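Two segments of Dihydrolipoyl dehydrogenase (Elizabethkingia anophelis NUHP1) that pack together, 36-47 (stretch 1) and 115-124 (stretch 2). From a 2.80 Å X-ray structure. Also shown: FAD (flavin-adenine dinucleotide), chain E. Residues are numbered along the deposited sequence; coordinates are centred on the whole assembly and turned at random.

Stretch 1, residues 36-47: KTVIIEKYSTLG
Stretch 2, residues 115-124: KITVLQGVGS

Two parallel strands, 37-41 and one running through 117-120, lie edge to edge with N-to-C directions 22° apart and axes approaching to 4.9 Å. The register pairs V38 with T117, I39 with V118, I40 with L119 and E41 with Q120, at CA-CA separations of 4.7, 5.3, 4.9 and 5.1 Å. Together the stretches bury 716 Å².

K36 makes no contact. T37 (phi/psi -119/141, chi1 m) opens the ladder: T117 N donates to T37 O at 3.2 Å. A water also donates to T37 O, at 2.9 Å from its oxygen, and lies 2.7 Å from T117 OG1, so the T117 hydroxyl finds a polar partner in this water.

V38 (-129/144, chi1 p) points to the face shared with I40, T117 and L119; its CG2 meets L119 CD1 at 3.9 Å, with L119 in the m,t rotamer. The beta-branched valine suits this extended backbone, and its CA sits 3.4 Å from T117 O in a CA-H...O contact.

I39 (-126/139, rotamer t,t) turns to the other face, with V118, E41 and Q120. Its backbone bonds both ways: I39 N donates to T117 O at 3.0 Å and L119 N to I39 O at 3.1 Å. Its CG2 touches V118 CG2 at 3.9 Å and I116 CG2 at 3.8 Å, while the end of the side chain leads away.

I40 (-120/132, m,t) is buried, its CG1 4.3 Å from L119 CB and its CG2 3.4 Å from G121 O. A CB on G123 would fall 3.5 Å from I40 CG2, a tight fit that glycine avoids.

E41 (-138/129, t,p) closes the ladder: E41 N donates to L119 O at 3.1 Å, and G121 N to E41 O at 2.7 Å. G121 adopts phi/psi 152/175, which by itself calls for glycine. The buried carboxylate is well spent: FAD O3B donates to E41 OE1 at 2.7 Å, FAD O2B to E41 OE2 at a very short 2.5 Å, and Y43 N to the same OE2 at 2.5 Å. From stretch 2, G123 N donates to FAD N1A at 2.8 Å and FAD N6A to G123 O at 2.9 Å, so both stretches hold the cofactor.

K42 leaves the strand at -79/-28 with chi1 p; its CB packs on V122 CG2 at 3.7 Å while its amine end leads away. Y43 and S44 point away. L46 (-88/160, m,t) returns, its CD1 3.8 Å from V118 CG1, adding leucine cover to the I39-V118 face.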

# COMPACT_ATOMS: atom_id res chain seq x y z
N LYS A 36 37.77 2.44 -5.19
CA LYS A 36 37.80 2.62 -6.64
C LYS A 36 37.12 1.40 -7.24
O LYS A 36 37.65 0.29 -7.16
CB LYS A 36 39.22 2.77 -7.16
CG LYS A 36 39.29 3.39 -8.55
CD LYS A 36 40.48 2.87 -9.34
CE LYS A 36 40.69 3.66 -10.62
NZ LYS A 36 41.86 4.59 -10.50
N THR A 37 35.94 1.59 -7.82
CA THR A 37 35.06 0.49 -8.16
C THR A 37 34.78 0.43 -9.66
O THR A 37 34.60 1.46 -10.32
CB THR A 37 33.74 0.61 -7.40
OG1 THR A 37 34.03 0.84 -6.02
CG2 THR A 37 32.93 -0.67 -7.52
N VAL A 38 34.73 -0.78 -10.19
CA VAL A 38 34.38 -1.01 -11.58
C VAL A 38 33.29 -2.07 -11.62
O VAL A 38 33.26 -2.99 -10.78
CB VAL A 38 35.60 -1.44 -12.43
CG1 VAL A 38 36.23 -2.71 -11.87
CG2 VAL A 38 35.21 -1.62 -13.88
N ILE A 39 32.36 -1.93 -12.56
CA ILE A 39 31.29 -2.89 -12.76
C ILE A 39 31.31 -3.32 -14.22
O ILE A 39 31.53 -2.50 -15.12
CB ILE A 39 29.91 -2.32 -12.35
CG1 ILE A 39 28.84 -3.40 -12.42
CG2 ILE A 39 29.53 -1.12 -13.22
CD1 ILE A 39 27.50 -2.98 -11.81
N ILE A 40 31.12 -4.62 -14.45
CA ILE A 40 31.23 -5.21 -15.77
C ILE A 40 29.88 -5.83 -16.13
O ILE A 40 29.30 -6.56 -15.31
CB ILE A 40 32.36 -6.25 -15.81
CG1 ILE A 40 33.69 -5.60 -15.42
CG2 ILE A 40 32.48 -6.88 -17.20
CD1 ILE A 40 34.74 -6.57 -14.97
N GLU A 41 29.40 -5.55 -17.33
CA GLU A 41 28.13 -6.08 -17.83
C GLU A 41 28.26 -6.51 -19.28
O GLU A 41 28.72 -5.74 -20.13
CB GLU A 41 27.00 -5.07 -17.70
CG GLU A 41 25.70 -5.54 -18.35
CD GLU A 41 25.26 -6.91 -17.84
OE1 GLU A 41 24.97 -7.06 -16.63
OE2 GLU A 41 25.22 -7.85 -18.67
N LYS A 42 27.83 -7.75 -19.57
CA LYS A 42 27.85 -8.30 -20.92
C LYS A 42 26.69 -7.79 -21.77
O LYS A 42 26.82 -7.71 -23.00
CB LYS A 42 27.81 -9.83 -20.87
CG LYS A 42 26.66 -10.35 -20.01
CD LYS A 42 26.25 -11.75 -20.39
CE LYS A 42 27.36 -12.72 -20.11
NZ LYS A 42 26.96 -14.12 -20.42
N TYR A 43 25.57 -7.45 -21.14
CA TYR A 43 24.41 -6.93 -21.85
C TYR A 43 24.68 -5.54 -22.39
O TYR A 43 25.59 -4.83 -21.95
CB TYR A 43 23.19 -6.91 -20.92
CG TYR A 43 21.85 -7.01 -21.60
CD1 TYR A 43 20.98 -5.92 -21.61
CD2 TYR A 43 21.44 -8.17 -22.24
CE1 TYR A 43 19.74 -5.98 -22.23
CE2 TYR A 43 20.20 -8.25 -22.87
CZ TYR A 43 19.36 -7.15 -22.86
OH TYR A 43 18.13 -7.21 -23.48
N SER A 44 23.88 -5.14 -23.38
CA SER A 44 24.03 -3.82 -23.97
C SER A 44 23.72 -2.73 -22.95
O SER A 44 24.28 -1.63 -23.03
CB SER A 44 23.13 -3.68 -25.20
OG SER A 44 21.77 -3.79 -24.84
N THR A 45 22.83 -3.00 -22.01
CA THR A 45 22.46 -2.03 -20.99
C THR A 45 22.62 -2.64 -19.60
O THR A 45 22.69 -3.86 -19.43
CB THR A 45 21.02 -1.56 -21.19
OG1 THR A 45 20.13 -2.68 -21.11
CG2 THR A 45 20.86 -0.91 -22.56
N LEU A 46 22.64 -1.76 -18.60
CA LEU A 46 22.79 -2.17 -17.21
C LEU A 46 21.41 -2.45 -16.62
O LEU A 46 20.39 -1.99 -17.14
CB LEU A 46 23.50 -1.07 -16.42
CG LEU A 46 24.85 -0.61 -16.98
CD1 LEU A 46 25.50 0.44 -16.08
CD2 LEU A 46 25.78 -1.80 -17.23
N GLY A 47 21.38 -3.20 -15.52
CA GLY A 47 20.11 -3.46 -14.86
C GLY A 47 19.82 -4.92 -14.58
O GLY A 47 18.96 -5.24 -13.74
N LYS A 115 30.83 7.83 -9.69
CA LYS A 115 32.17 7.73 -10.28
C LYS A 115 32.60 6.27 -10.43
O LYS A 115 33.76 5.92 -10.21
CB LYS A 115 33.19 8.52 -9.46
CG LYS A 115 32.88 10.01 -9.36
CD LYS A 115 32.89 10.65 -10.73
CE LYS A 115 32.37 12.07 -10.71
NZ LYS A 115 30.92 12.13 -11.03
N ILE A 116 31.65 5.42 -10.84
CA ILE A 116 31.93 4.01 -11.08
C ILE A 116 32.27 3.83 -12.54
O ILE A 116 31.53 4.27 -13.43
CB ILE A 116 30.72 3.14 -10.69
CG1 ILE A 116 30.45 3.20 -9.19
CG2 ILE A 116 30.95 1.70 -11.13
CD1 ILE A 116 29.03 2.84 -8.82
N THR A 117 33.37 3.13 -12.81
CA THR A 117 33.71 2.82 -14.19
C THR A 117 32.80 1.70 -14.68
O THR A 117 32.65 0.68 -14.01
CB THR A 117 35.17 2.39 -14.30
OG1 THR A 117 36.00 3.34 -13.62
CG2 THR A 117 35.58 2.32 -15.75
N VAL A 118 32.20 1.90 -15.84
CA VAL A 118 31.30 0.92 -16.42
C VAL A 118 31.97 0.36 -17.66
O VAL A 118 32.30 1.11 -18.59
CB VAL A 118 29.93 1.52 -16.74
CG1 VAL A 118 29.04 0.48 -17.39
CG2 VAL A 118 29.29 2.05 -15.48
N LEU A 119 32.17 -0.95 -17.67
CA LEU A 119 32.76 -1.65 -18.80
C LEU A 119 31.72 -2.60 -19.37
O LEU A 119 31.07 -3.34 -18.62
CB LEU A 119 34.00 -2.44 -18.38
CG LEU A 119 35.20 -1.64 -17.84
CD1 LEU A 119 36.34 -2.56 -17.47
CD2 LEU A 119 35.65 -0.64 -18.88
N GLN A 120 31.56 -2.56 -20.69
CA GLN A 120 30.66 -3.47 -21.39
C GLN A 120 31.46 -4.66 -21.88
O GLN A 120 32.47 -4.49 -22.57
CB GLN A 120 29.98 -2.78 -22.57
CG GLN A 120 29.30 -3.77 -23.50
CD GLN A 120 28.33 -3.12 -24.47
OE1 GLN A 120 28.09 -1.91 -24.41
NE2 GLN A 120 27.76 -3.91 -25.37
N GLY A 121 31.02 -5.85 -21.53
CA GLY A 121 31.68 -7.05 -21.99
C GLY A 121 31.50 -8.19 -21.00
O GLY A 121 30.91 -8.04 -19.93
N VAL A 122 32.00 -9.35 -21.41
CA VAL A 122 31.97 -10.55 -20.58
C VAL A 122 33.20 -10.55 -19.69
O VAL A 122 34.33 -10.44 -20.18
CB VAL A 122 31.90 -11.82 -21.45
CG1 VAL A 122 32.13 -13.06 -20.60
CG2 VAL A 122 30.56 -11.90 -22.14
N GLY A 123 32.98 -10.64 -18.38
CA GLY A 123 34.07 -10.73 -17.43
C GLY A 123 34.40 -12.17 -17.09
O GLY A 123 33.52 -12.92 -16.65
N SER A 124 35.64 -12.57 -17.29
CA SER A 124 36.10 -13.90 -16.92
C SER A 124 37.37 -13.76 -16.09
O SER A 124 38.19 -12.87 -16.35
CB SER A 124 36.36 -14.81 -18.15
OG SER A 124 37.22 -14.19 -19.09
PA FAD E . 20.75 -10.65 -12.35
O1A FAD E . 19.66 -9.64 -12.27
O2A FAD E . 20.13 -12.01 -12.71
O5B FAD E . 21.71 -10.26 -13.56
C5B FAD E . 23.13 -10.39 -13.34
C4B FAD E . 23.83 -9.79 -14.53
O4B FAD E . 25.13 -10.40 -14.69
C3B FAD E . 23.12 -9.94 -15.89
O3B FAD E . 22.78 -8.65 -16.37
C2B FAD E . 24.18 -10.59 -16.80
O2B FAD E . 24.18 -10.04 -18.11
C1B FAD E . 25.47 -10.30 -16.05
N9A FAD E . 26.55 -11.24 -16.29
C8A FAD E . 26.52 -12.60 -16.11
N7A FAD E . 27.66 -13.20 -16.35
C5A FAD E . 28.51 -12.17 -16.72
C6A FAD E . 29.86 -12.14 -17.09
N6A FAD E . 30.65 -13.22 -17.12
N1A FAD E . 30.40 -10.94 -17.42
C2A FAD E . 29.62 -9.85 -17.36
N3A FAD E . 28.34 -9.76 -17.01
C4A FAD E . 27.83 -10.96 -16.70
N1 FAD E . 12.40 -10.65 -8.24
C2 FAD E . 11.77 -9.88 -7.32
O2 FAD E . 12.29 -9.62 -6.24
N3 FAD E . 10.52 -9.36 -7.60
C4 FAD E . 9.81 -9.54 -8.78
O4 FAD E . 8.71 -9.01 -8.93
C4X FAD E . 10.49 -10.35 -9.75
N5 FAD E . 9.91 -10.55 -10.90
C5X FAD E . 10.60 -11.28 -11.85
C6 FAD E . 10.03 -11.45 -13.11
C7 FAD E . 10.70 -12.13 -14.12
C7M FAD E . 10.05 -12.27 -15.47
C8 FAD E . 11.98 -12.65 -13.87
C8M FAD E . 12.77 -13.33 -14.96
C9 FAD E . 12.55 -12.50 -12.61
C9A FAD E . 11.88 -11.82 -11.60
N10 FAD E . 12.45 -11.60 -10.34
C10 FAD E . 11.79 -10.87 -9.39
C1' FAD E . 13.79 -12.12 -10.02
C2' FAD E . 14.87 -11.06 -10.17
O2' FAD E . 15.08 -10.73 -11.55
C3' FAD E . 16.19 -11.51 -9.53
O3' FAD E . 15.92 -12.10 -8.26
C4' FAD E . 17.18 -10.37 -9.36
O4' FAD E . 17.34 -9.73 -10.63
C5' FAD E . 18.52 -10.82 -8.80
O5' FAD E . 19.51 -10.24 -9.67
P FAD E . 21.12 -10.34 -9.45
O1P FAD E . 21.79 -9.05 -9.16
O2P FAD E . 21.54 -11.43 -8.50
O3P FAD E . 21.47 -10.83 -10.93
O HOH W 1 36.34 3.75 -10.95
O HOH W 2 34.77 4.74 -7.84